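Local coordinates for zonadhesin (Komagataella phaffii, PDB 5FX8), which is a putative cell-wall adhesion protein that may mediate cell-cell interaction, represented here by its N-terminal part, at residues S22-T33 against D103-L114; E194-S202 against S222-T230. One frame throughout, in Å; residues are numbered along the deposited sequence.

How the contacts relate
Contact 1 precedes contact 2 along the chain, and each is an antiparallel strand pairing in its own cohesin-like region, the first and the second respectively. Their centres lie 39 Å apart, on opposite sides of the centre of the chain, and their nearest atoms are about 14 Å apart, so the two do not touch. Contact 1 joins strands 25-31 and 101-114 within a mixed sheet, which strand 312-319, close to the C-terminal end, also enters. Contact 2 adds the short strand 227-228 to strand 189-200 at the margin of a separate five-stranded antiparallel sheet. The pairings thus belong to two separate sheets of the N-terminal part of this adhesin.

Contact 1: S22-T33 against D103-L114; sequences SDWFVVSFVFST and DLEGVVFFTLKL
An antiparallel strand pair inside the sheet of the first cohesin-like region unites 22-33 with 103-114, the strand axes running 161° apart. Four hydrogen-bonded pairs, F25 with L112 to F31 with G106, exchange N-H and C=O in both directions; F25 N meets L112 O at 2.7 Å, almost straight. Side chains alternate between faces. On the buried one, V27 CG2 packs on L112 CD1 at 3.7 Å and F25 CE1 lies 3.5 Å from L114 CG, while F29 and F31 turn to F92 of strand 89-94, whose ring meets each edge-to-face.

Strand 4-11 pairs with 25-31 on its other edge, while the long strand 101-114 also pairs with strands 54-55 and 312-319. At one end, a bend of K113 at chi2 (-62°) helps carry CE over one face of the W24 indole, 3.4 Å from the five-membered-ring centroid; the further bend at chi4 (64°) sets NZ, 4.6 Å from that centroid, in a cation-pi contact. R308 makes another with W24. Close by, a water gives a proton to D23 O and receives one from L114 N, extending the pairing beyond the direct bonds.

At the other end, E105 OE2 is gripped twice: S32 OG donates to its syn lone pair at 3.0 Å, and T33 N reaches it at 3.1 Å from above the carboxylate plane.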
loop_
_atom_site.group_PDB
_atom_site.type_symbol
_atom_site.label_atom_id
_atom_site.label_comp_id
_atom_site.label_asym_id
_atom_site.label_seq_id
_atom_site.Cartn_x
_atom_site.Cartn_y
_atom_site.Cartn_z
ATOM N N SER C 22 26.332 -26.631 -40.959
ATOM C CA SER C 22 25.177 -27.403 -41.379
ATOM C C SER C 22 24.753 -27.109 -42.812
ATOM O O SER C 22 23.779 -27.699 -43.284
ATOM C CB SER C 22 24.002 -27.133 -40.434
ATOM O OG SER C 22 23.492 -25.822 -40.605
ATOM N N ASP C 23 25.472 -26.240 -43.507
ATOM C CA ASP C 23 25.056 -25.726 -44.794
ATOM C C ASP C 23 25.287 -26.725 -45.921
ATOM O O ASP C 23 26.129 -27.622 -45.836
ATOM C CB ASP C 23 25.800 -24.441 -45.096
ATOM C CG ASP C 23 25.290 -23.292 -44.294
ATOM O OD1 ASP C 23 24.222 -23.447 -43.656
ATOM O OD2 ASP C 23 25.936 -22.230 -44.328
ATOM N N TRP C 24 24.498 -26.561 -46.981
ATOM C CA TRP C 24 24.823 -27.115 -48.283
ATOM C C TRP C 24 25.891 -26.242 -48.926
ATOM O O TRP C 24 25.729 -25.021 -49.019
ATOM C CB TRP C 24 23.600 -27.160 -49.197
ATOM C CG TRP C 24 22.529 -28.113 -48.836
ATOM C CD1 TRP C 24 21.344 -27.819 -48.238
ATOM C CD2 TRP C 24 22.506 -29.520 -49.095
ATOM N NE1 TRP C 24 20.596 -28.957 -48.074
ATOM C CE2 TRP C 24 21.286 -30.015 -48.601
ATOM C CE3 TRP C 24 23.408 -30.414 -49.672
ATOM C CZ2 TRP C 24 20.951 -31.356 -48.672
ATOM C CZ3 TRP C 24 23.076 -31.743 -49.737
ATOM C CH2 TRP C 24 21.864 -32.203 -49.244
ATOM N N PHE C 25 26.978 -26.877 -49.370
ATOM C CA PHE C 25 28.083 -26.223 -50.054
ATOM C C PHE C 25 27.998 -26.502 -51.545
ATOM O O PHE C 25 28.107 -27.653 -51.972
ATOM C CB PHE C 25 29.413 -26.719 -49.515
ATOM C CG PHE C 25 29.669 -26.324 -48.108
ATOM C CD1 PHE C 25 29.126 -27.045 -47.061
ATOM C CD2 PHE C 25 30.461 -25.222 -47.823
ATOM C CE1 PHE C 25 29.372 -26.668 -45.758
ATOM C CE2 PHE C 25 30.706 -24.852 -46.515
ATOM C CZ PHE C 25 30.164 -25.577 -45.483
ATOM N N VAL C 26 27.807 -25.446 -52.326
ATOM C CA VAL C 26 27.800 -25.522 -53.780
ATOM C C VAL C 26 29.241 -25.697 -54.246
ATOM O O VAL C 26 30.028 -24.751 -54.196
ATOM C CB VAL C 26 27.180 -24.255 -54.371
ATOM C CG1 VAL C 26 27.135 -24.309 -55.866
ATOM C CG2 VAL C 26 25.819 -24.081 -53.814
ATOM N N VAL C 27 29.600 -26.898 -54.684
ATOM C CA VAL C 27 30.933 -27.170 -55.221
ATOM C C VAL C 27 30.859 -27.086 -56.741
ATOM O O VAL C 27 30.315 -27.985 -57.380
ATOM C CB VAL C 27 31.450 -28.542 -54.782
ATOM C CG1 VAL C 27 32.803 -28.779 -55.362
ATOM C CG2 VAL C 27 31.530 -28.610 -53.308
ATOM N N SER C 28 31.437 -26.040 -57.331
ATOM C CA SER C 28 31.282 -25.714 -58.748
ATOM C C SER C 28 32.549 -26.004 -59.543
ATOM O O SER C 28 33.631 -25.531 -59.199
ATOM C CB SER C 28 30.915 -24.247 -58.921
ATOM O OG SER C 28 29.675 -23.983 -58.316
ATOM N N PHE C 29 32.402 -26.737 -60.637
ATOM C CA PHE C 29 33.521 -27.078 -61.513
ATOM C C PHE C 29 33.375 -26.256 -62.782
ATOM O O PHE C 29 32.503 -26.526 -63.601
ATOM C CB PHE C 29 33.551 -28.578 -61.806
ATOM C CG PHE C 29 33.768 -29.419 -60.591
ATOM C CD1 PHE C 29 32.696 -29.846 -59.826
ATOM C CD2 PHE C 29 35.043 -29.749 -60.185
ATOM C CE1 PHE C 29 32.882 -30.601 -58.696
ATOM C CE2 PHE C 29 35.242 -30.517 -59.066
ATOM C CZ PHE C 29 34.151 -30.943 -58.318
ATOM N N VAL C 30 34.190 -25.240 -62.920
ATOM C CA VAL C 30 34.110 -24.325 -64.044
ATOM C C VAL C 30 34.912 -24.900 -65.198
ATOM O O VAL C 30 36.051 -25.336 -65.013
ATOM C CB VAL C 30 34.628 -22.934 -63.647
ATOM C CG1 VAL C 30 34.563 -21.956 -64.815
ATOM C CG2 VAL C 30 33.826 -22.422 -62.499
ATOM N N PHE C 31 34.314 -24.900 -66.388
ATOM C CA PHE C 31 34.934 -25.392 -67.608
ATOM C C PHE C 31 35.040 -24.251 -68.600
ATOM O O PHE C 31 34.047 -23.584 -68.887
ATOM C CB PHE C 31 34.135 -26.534 -68.222
ATOM C CG PHE C 31 34.141 -27.797 -67.411
ATOM C CD1 PHE C 31 33.268 -27.967 -66.365
ATOM C CD2 PHE C 31 34.995 -28.825 -67.724
ATOM C CE1 PHE C 31 33.257 -29.112 -65.646
ATOM C CE2 PHE C 31 34.983 -29.974 -67.007
ATOM C CZ PHE C 31 34.110 -30.112 -65.959
ATOM N N SER C 32 36.242 -24.032 -69.122
ATOM C CA SER C 32 36.481 -22.963 -70.076
ATOM C C SER C 32 37.615 -23.355 -71.008
ATOM O O SER C 32 38.407 -24.249 -70.719
ATOM C CB SER C 32 36.815 -21.642 -69.383
ATOM O OG SER C 32 37.129 -20.639 -70.329
ATOM N N THR C 33 37.664 -22.686 -72.152
ATOM C CA THR C 33 38.768 -22.814 -73.086
ATOM C C THR C 33 39.114 -21.413 -73.569
ATOM O O THR C 33 38.251 -20.703 -74.086
ATOM C CB THR C 33 38.401 -23.743 -74.246
ATOM O OG1 THR C 33 37.128 -23.376 -74.772
ATOM C CG2 THR C 33 38.271 -25.135 -73.766
ATOM N N ASP C 103 35.491 -26.171 -78.382
ATOM C CA ASP C 103 35.026 -25.166 -77.440
ATOM C C ASP C 103 34.263 -25.821 -76.304
ATOM O O ASP C 103 33.487 -26.755 -76.519
ATOM C CB ASP C 103 34.128 -24.132 -78.121
ATOM C CG ASP C 103 34.859 -23.326 -79.162
ATOM O OD1 ASP C 103 36.103 -23.236 -79.077
ATOM O OD2 ASP C 103 34.190 -22.777 -80.062
ATOM N N LEU C 104 34.472 -25.310 -75.095
ATOM C CA LEU C 104 33.775 -25.812 -73.920
ATOM C C LEU C 104 33.625 -24.672 -72.931
ATOM O O LEU C 104 34.631 -24.147 -72.453
ATOM C CB LEU C 104 34.535 -26.968 -73.276
ATOM C CG LEU C 104 33.769 -28.245 -72.914
ATOM C CD1 LEU C 104 34.248 -28.793 -71.584
ATOM C CD2 LEU C 104 32.260 -28.068 -72.919
ATOM N N GLU C 105 32.385 -24.299 -72.619
ATOM C CA GLU C 105 32.110 -23.325 -71.569
ATOM C C GLU C 105 30.940 -23.823 -70.740
ATOM O O GLU C 105 29.845 -24.008 -71.274
ATOM C CB GLU C 105 31.784 -21.946 -72.141
ATOM C CG GLU C 105 32.898 -21.291 -72.912
ATOM C CD GLU C 105 34.116 -20.998 -72.064
ATOM O OE1 GLU C 105 33.983 -20.892 -70.822
ATOM O OE2 GLU C 105 35.215 -20.874 -72.654
ATOM N N GLY C 106 31.156 -24.008 -69.443
ATOM C CA GLY C 106 30.058 -24.387 -68.576
ATOM C C GLY C 106 30.502 -24.518 -67.138
ATOM O O GLY C 106 31.683 -24.406 -66.815
ATOM N N VAL C 107 29.526 -24.760 -66.271
ATOM C CA VAL C 107 29.778 -24.987 -64.854
ATOM C C VAL C 107 29.002 -26.229 -64.415
ATOM O O VAL C 107 27.772 -26.277 -64.534
ATOM C CB VAL C 107 29.385 -23.775 -63.984
ATOM C CG1 VAL C 107 29.747 -24.063 -62.540
ATOM C CG2 VAL C 107 30.039 -22.485 -64.462
ATOM N N VAL C 108 29.706 -27.224 -63.899
ATOM C CA VAL C 108 29.069 -28.349 -63.235
ATOM C C VAL C 108 29.191 -28.124 -61.738
ATOM O O VAL C 108 30.289 -27.896 -61.221
ATOM C CB VAL C 108 29.697 -29.691 -63.659
ATOM C CG1 VAL C 108 29.377 -30.787 -62.644
ATOM C CG2 VAL C 108 29.202 -30.106 -65.028
ATOM N N PHE C 109 28.070 -28.162 -61.039
ATOM C CA PHE C 109 28.096 -28.030 -59.595
ATOM C C PHE C 109 27.292 -29.140 -58.943
ATOM O O PHE C 109 26.364 -29.698 -59.528
ATOM C CB PHE C 109 27.590 -26.660 -59.142
ATOM C CG PHE C 109 26.114 -26.483 -59.231
ATOM C CD1 PHE C 109 25.290 -26.900 -58.207
ATOM C CD2 PHE C 109 25.556 -25.825 -60.307
ATOM C CE1 PHE C 109 23.949 -26.728 -58.281
ATOM C CE2 PHE C 109 24.206 -25.639 -60.376
ATOM C CZ PHE C 109 23.403 -26.090 -59.360
ATOM N N PHE C 110 27.687 -29.468 -57.733
ATOM C CA PHE C 110 26.926 -30.328 -56.856
ATOM C C PHE C 110 26.841 -29.672 -55.486
ATOM O O PHE C 110 27.703 -28.872 -55.116
ATOM C CB PHE C 110 27.566 -31.690 -56.712
ATOM C CG PHE C 110 27.670 -32.450 -57.980
ATOM C CD1 PHE C 110 26.614 -33.225 -58.428
ATOM C CD2 PHE C 110 28.842 -32.433 -58.716
ATOM C CE1 PHE C 110 26.725 -33.970 -59.597
ATOM C CE2 PHE C 110 28.958 -33.167 -59.883
ATOM C CZ PHE C 110 27.899 -33.931 -60.325
ATOM N N THR C 111 25.789 -30.008 -54.736
ATOM C CA THR C 111 25.622 -29.521 -53.375
ATOM C C THR C 111 26.039 -30.629 -52.417
ATOM O O THR C 111 25.470 -31.722 -52.424
ATOM C CB THR C 111 24.190 -29.053 -53.090
ATOM O OG1 THR C 111 23.282 -30.151 -53.182
ATOM C CG2 THR C 111 23.763 -27.988 -54.051
ATOM N N LEU C 112 27.024 -30.337 -51.589
ATOM C CA LEU C 112 27.549 -31.294 -50.633
ATOM C C LEU C 112 27.331 -30.770 -49.222
ATOM O O LEU C 112 27.136 -29.575 -49.002
ATOM C CB LEU C 112 29.043 -31.548 -50.878
ATOM C CG LEU C 112 29.400 -31.900 -52.314
ATOM C CD1 LEU C 112 30.876 -32.122 -52.474
ATOM C CD2 LEU C 112 28.687 -33.143 -52.686
ATOM N N LYS C 113 27.355 -31.684 -48.266
ATOM C CA LYS C 113 27.348 -31.368 -46.849
ATOM C C LYS C 113 28.703 -31.710 -46.245
ATOM O O LYS C 113 29.444 -32.547 -46.764
ATOM C CB LYS C 113 26.260 -32.148 -46.118
ATOM C CG LYS C 113 24.846 -31.766 -46.463
ATOM C CD LYS C 113 24.538 -30.318 -46.114
ATOM C CE LYS C 113 23.062 -30.122 -45.780
ATOM N NZ LYS C 113 22.663 -30.887 -44.545
ATOM N N LEU C 114 29.025 -31.071 -45.130
ATOM C CA LEU C 114 30.218 -31.450 -44.396
ATOM C C LEU C 114 29.967 -32.748 -43.646
ATOM O O LEU C 114 28.879 -32.969 -43.124
ATOM C CB LEU C 114 30.622 -30.344 -43.429
ATOM C CG LEU C 114 31.280 -29.118 -44.064
ATOM C CD1 LEU C 114 31.302 -27.993 -43.078
ATOM C CD2 LEU C 114 32.688 -29.446 -44.501
HETATM O O HOH W 1 27.227 -29.362 -43.792
#

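Contact 2: E194-S202 against S222-T230; sequences EVKYAVGSS and SSGEWIPIT
I227 N donates to Y197 O at 2.8 Å, approaching nearly in line with the carbonyl (C=O...N angle 162°). The reciprocal bond, Y197 N to I227 O, measures 2.9 Å, which makes these residues an antiparallel hydrogen-bonded pair. Two residues on, I229 N reaches V195 O at 2.8 Å, with K196 and P228 forming the non-hydrogen-bonded pair between.

On one face K196 runs across W226, and A198 CB also touches the indole. The CG of K196 sits between backbone N and carbonyl carbon (chi1 63°), and the chain is extended from there on, so that its methylenes cross the W226 ring system. CE stands over the six-membered ring, 3.6 Å from its centroid. NZ goes further, to stand almost directly above the five-membered ring, 3.6 Å from its centroid, the geometry of a cation-pi interaction. A long, weak ion pair links NZ to E164 as well.

The short strand 227-228 is the outermost on this side of a five-stranded antiparallel sheet in the second cohesin-like region; strand 260-268 flanks 189-200 on the other side, and its R262 and S264 touch W226. On the reverse face, I227 CB lies over the Y197 ring, 4.2 Å from its centroid. I229 comes to the edge of that same ring, CG1 standing 3.7 Å from CD1 of Y197, and F251 of the facing sheet meets Y197 edge-to-face.

Toward the loop the direct bonding lapses: V199 N and E225 N both donate to one water, which bridges the backbones. A further direct bond comes beyond the strands, where S201 N donates to S222 O at 3.2 Å, nearly straight (177° at the hydrogen), although S222 is poorly ordered.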
loop_
_atom_site.group_PDB
_atom_site.type_symbol
_atom_site.label_atom_id
_atom_site.label_comp_id
_atom_site.label_asym_id
_atom_site.label_seq_id
_atom_site.Cartn_x
_atom_site.Cartn_y
_atom_site.Cartn_z
ATOM N N GLU C 194 3.958 -32.107 -31.570
ATOM C CA GLU C 194 5.411 -32.097 -31.473
ATOM C C GLU C 194 5.978 -30.696 -31.619
ATOM O O GLU C 194 7.043 -30.506 -32.193
ATOM C CB GLU C 194 6.026 -33.030 -32.510
ATOM C CG GLU C 194 5.860 -34.510 -32.203
ATOM C CD GLU C 194 6.559 -34.928 -30.917
ATOM O OE1 GLU C 194 7.794 -34.769 -30.818
ATOM O OE2 GLU C 194 5.871 -35.415 -29.997
ATOM N N VAL C 195 5.282 -29.693 -31.100
ATOM C CA VAL C 195 5.778 -28.321 -31.055
ATOM C C VAL C 195 6.309 -28.072 -29.652
ATOM O O VAL C 195 5.642 -28.390 -28.666
ATOM C CB VAL C 195 4.672 -27.315 -31.425
ATOM C CG1 VAL C 195 5.241 -25.923 -31.613
ATOM C CG2 VAL C 195 3.958 -27.743 -32.679
ATOM N N LYS C 196 7.515 -27.542 -29.554
ATOM C CA LYS C 196 8.179 -27.437 -28.268
ATOM C C LYS C 196 9.103 -26.229 -28.312
ATOM O O LYS C 196 9.349 -25.648 -29.369
ATOM C CB LYS C 196 8.938 -28.728 -27.923
ATOM C CG LYS C 196 10.046 -29.055 -28.887
ATOM C CD LYS C 196 10.751 -30.353 -28.582
ATOM C CE LYS C 196 11.855 -30.577 -29.587
ATOM N NZ LYS C 196 12.573 -31.857 -29.400
ATOM N N TYR C 197 9.588 -25.823 -27.147
ATOM C CA TYR C 197 10.515 -24.709 -27.111
ATOM C C TYR C 197 11.487 -24.925 -25.968
ATOM O O TYR C 197 11.270 -25.751 -25.089
ATOM C CB TYR C 197 9.791 -23.361 -26.986
ATOM C CG TYR C 197 9.318 -23.019 -25.588
ATOM C CD1 TYR C 197 8.091 -23.469 -25.115
ATOM C CD2 TYR C 197 10.097 -22.236 -24.749
ATOM C CE1 TYR C 197 7.662 -23.167 -23.842
ATOM C CE2 TYR C 197 9.684 -21.925 -23.486
ATOM C CZ TYR C 197 8.460 -22.389 -23.023
ATOM O OH TYR C 197 8.047 -22.063 -21.741
ATOM N N ALA C 198 12.579 -24.178 -26.006
ATOM C CA ALA C 198 13.567 -24.219 -24.956
ATOM C C ALA C 198 14.217 -22.857 -24.880
ATOM O O ALA C 198 14.202 -22.095 -25.838
ATOM C CB ALA C 198 14.613 -25.293 -25.221
ATOM N N VAL C 199 14.795 -22.555 -23.727
ATOM C CA VAL C 199 15.536 -21.320 -23.524
ATOM C C VAL C 199 16.895 -21.693 -22.955
ATOM O O VAL C 199 16.974 -22.260 -21.863
ATOM C CB VAL C 199 14.805 -20.351 -22.581
ATOM C CG1 VAL C 199 15.519 -19.036 -22.539
ATOM C CG2 VAL C 199 13.374 -20.139 -23.008
ATOM N N GLY C 200 17.958 -21.389 -23.689
ATOM C CA GLY C 200 19.303 -21.699 -23.258
ATOM C C GLY C 200 20.127 -20.437 -23.112
ATOM O O GLY C 200 19.861 -19.426 -23.759
ATOM N N SER C 201 21.131 -20.503 -22.249
ATOM C CA SER C 201 21.997 -19.366 -22.012
ATOM C C SER C 201 23.477 -19.663 -22.182
ATOM O O SER C 201 24.277 -18.728 -22.130
ATOM C CB SER C 201 21.772 -18.817 -20.603
ATOM O OG SER C 201 21.919 -19.866 -19.665
ATOM N N SER C 202 23.870 -20.913 -22.381
ATOM C CA SER C 202 25.281 -21.245 -22.501
ATOM C C SER C 202 25.868 -20.828 -23.849
ATOM O O SER C 202 26.543 -19.798 -23.946
ATOM C CB SER C 202 25.472 -22.738 -22.329
ATOM O OG SER C 202 25.004 -23.368 -23.508
ATOM N N SER C 222 23.034 -23.319 -18.137
ATOM C CA SER C 222 23.414 -24.197 -19.237
ATOM C C SER C 222 22.390 -24.139 -20.392
ATOM O O SER C 222 21.673 -23.152 -20.578
ATOM C CB SER C 222 23.572 -25.653 -18.742
ATOM O OG SER C 222 24.534 -25.791 -17.703
ATOM N N SER C 223 22.363 -25.206 -21.186
ATOM C CA SER C 223 21.305 -25.394 -22.163
ATOM C C SER C 223 19.968 -25.521 -21.445
ATOM O O SER C 223 19.901 -25.695 -20.225
ATOM C CB SER C 223 21.592 -26.633 -22.999
ATOM O OG SER C 223 21.934 -27.722 -22.159
ATOM N N GLY C 224 18.894 -25.425 -22.198
ATOM C CA GLY C 224 17.570 -25.382 -21.618
ATOM C C GLY C 224 16.955 -26.755 -21.474
ATOM O O GLY C 224 17.634 -27.783 -21.483
ATOM N N GLU C 225 15.638 -26.763 -21.352
ATOM C CA GLU C 225 14.865 -27.992 -21.326
ATOM C C GLU C 225 13.743 -27.870 -22.343
ATOM O O GLU C 225 13.043 -26.853 -22.375
ATOM C CB GLU C 225 14.304 -28.254 -19.931
ATOM C CG GLU C 225 13.743 -29.647 -19.731
ATOM C CD GLU C 225 13.897 -30.142 -18.296
ATOM O OE1 GLU C 225 14.650 -29.514 -17.519
ATOM O OE2 GLU C 225 13.269 -31.165 -17.945
ATOM N N TRP C 226 13.573 -28.899 -23.168
ATOM C CA TRP C 226 12.471 -28.902 -24.113
ATOM C C TRP C 226 11.136 -28.904 -23.383
ATOM O O TRP C 226 10.878 -29.754 -22.530
ATOM C CB TRP C 226 12.559 -30.109 -25.034
ATOM C CG TRP C 226 13.593 -30.024 -26.125
ATOM C CD1 TRP C 226 14.579 -30.920 -26.375
ATOM C CD2 TRP C 226 13.724 -29.001 -27.112
ATOM N NE1 TRP C 226 15.311 -30.529 -27.451
ATOM C CE2 TRP C 226 14.809 -29.353 -27.929
ATOM C CE3 TRP C 226 13.028 -27.824 -27.388
ATOM C CZ2 TRP C 226 15.218 -28.578 -28.997
ATOM C CZ3 TRP C 226 13.428 -27.059 -28.450
ATOM C CH2 TRP C 226 14.520 -27.432 -29.241
ATOM N N ILE C 227 10.277 -27.958 -23.742
ATOM C CA ILE C 227 8.974 -27.768 -23.122
ATOM C C ILE C 227 7.921 -27.864 -24.221
ATOM O O ILE C 227 7.891 -27.029 -25.124
ATOM C CB ILE C 227 8.891 -26.417 -22.393
ATOM C CG1 ILE C 227 9.928 -26.362 -21.278
ATOM C CG2 ILE C 227 7.500 -26.162 -21.836
ATOM C CD1 ILE C 227 10.108 -25.004 -20.740
ATOM N N PRO C 228 7.038 -28.848 -24.191
ATOM C CA PRO C 228 6.022 -28.949 -25.235
ATOM C C PRO C 228 5.034 -27.794 -25.165
ATOM O O PRO C 228 4.857 -27.138 -24.139
ATOM C CB PRO C 228 5.345 -30.288 -24.933
ATOM C CG PRO C 228 5.580 -30.523 -23.492
ATOM C CD PRO C 228 6.858 -29.851 -23.126
ATOM N N ILE C 229 4.391 -27.544 -26.292
ATOM C CA ILE C 229 3.443 -26.463 -26.451
ATOM C C ILE C 229 2.126 -27.113 -26.849
ATOM O O ILE C 229 2.046 -27.767 -27.892
ATOM C CB ILE C 229 3.908 -25.455 -27.508
ATOM C CG1 ILE C 229 5.137 -24.682 -27.053
ATOM C CG2 ILE C 229 2.821 -24.502 -27.877
ATOM C CD1 ILE C 229 5.628 -23.751 -28.110
ATOM N N THR C 230 1.110 -26.981 -26.008
ATOM C CA THR C 230 -0.177 -27.580 -26.300
ATOM C C THR C 230 -1.209 -26.482 -26.187
ATOM O O THR C 230 -0.841 -25.357 -25.858
ATOM C CB THR C 230 -0.487 -28.714 -25.343
ATOM O OG1 THR C 230 -1.044 -28.175 -24.139
ATOM C CG2 THR C 230 0.777 -29.455 -25.032
HETATM O O HOH W 2 2.733 -29.591 -29.654
HETATM O O HOH W 3 14.037 -24.401 -21.561
#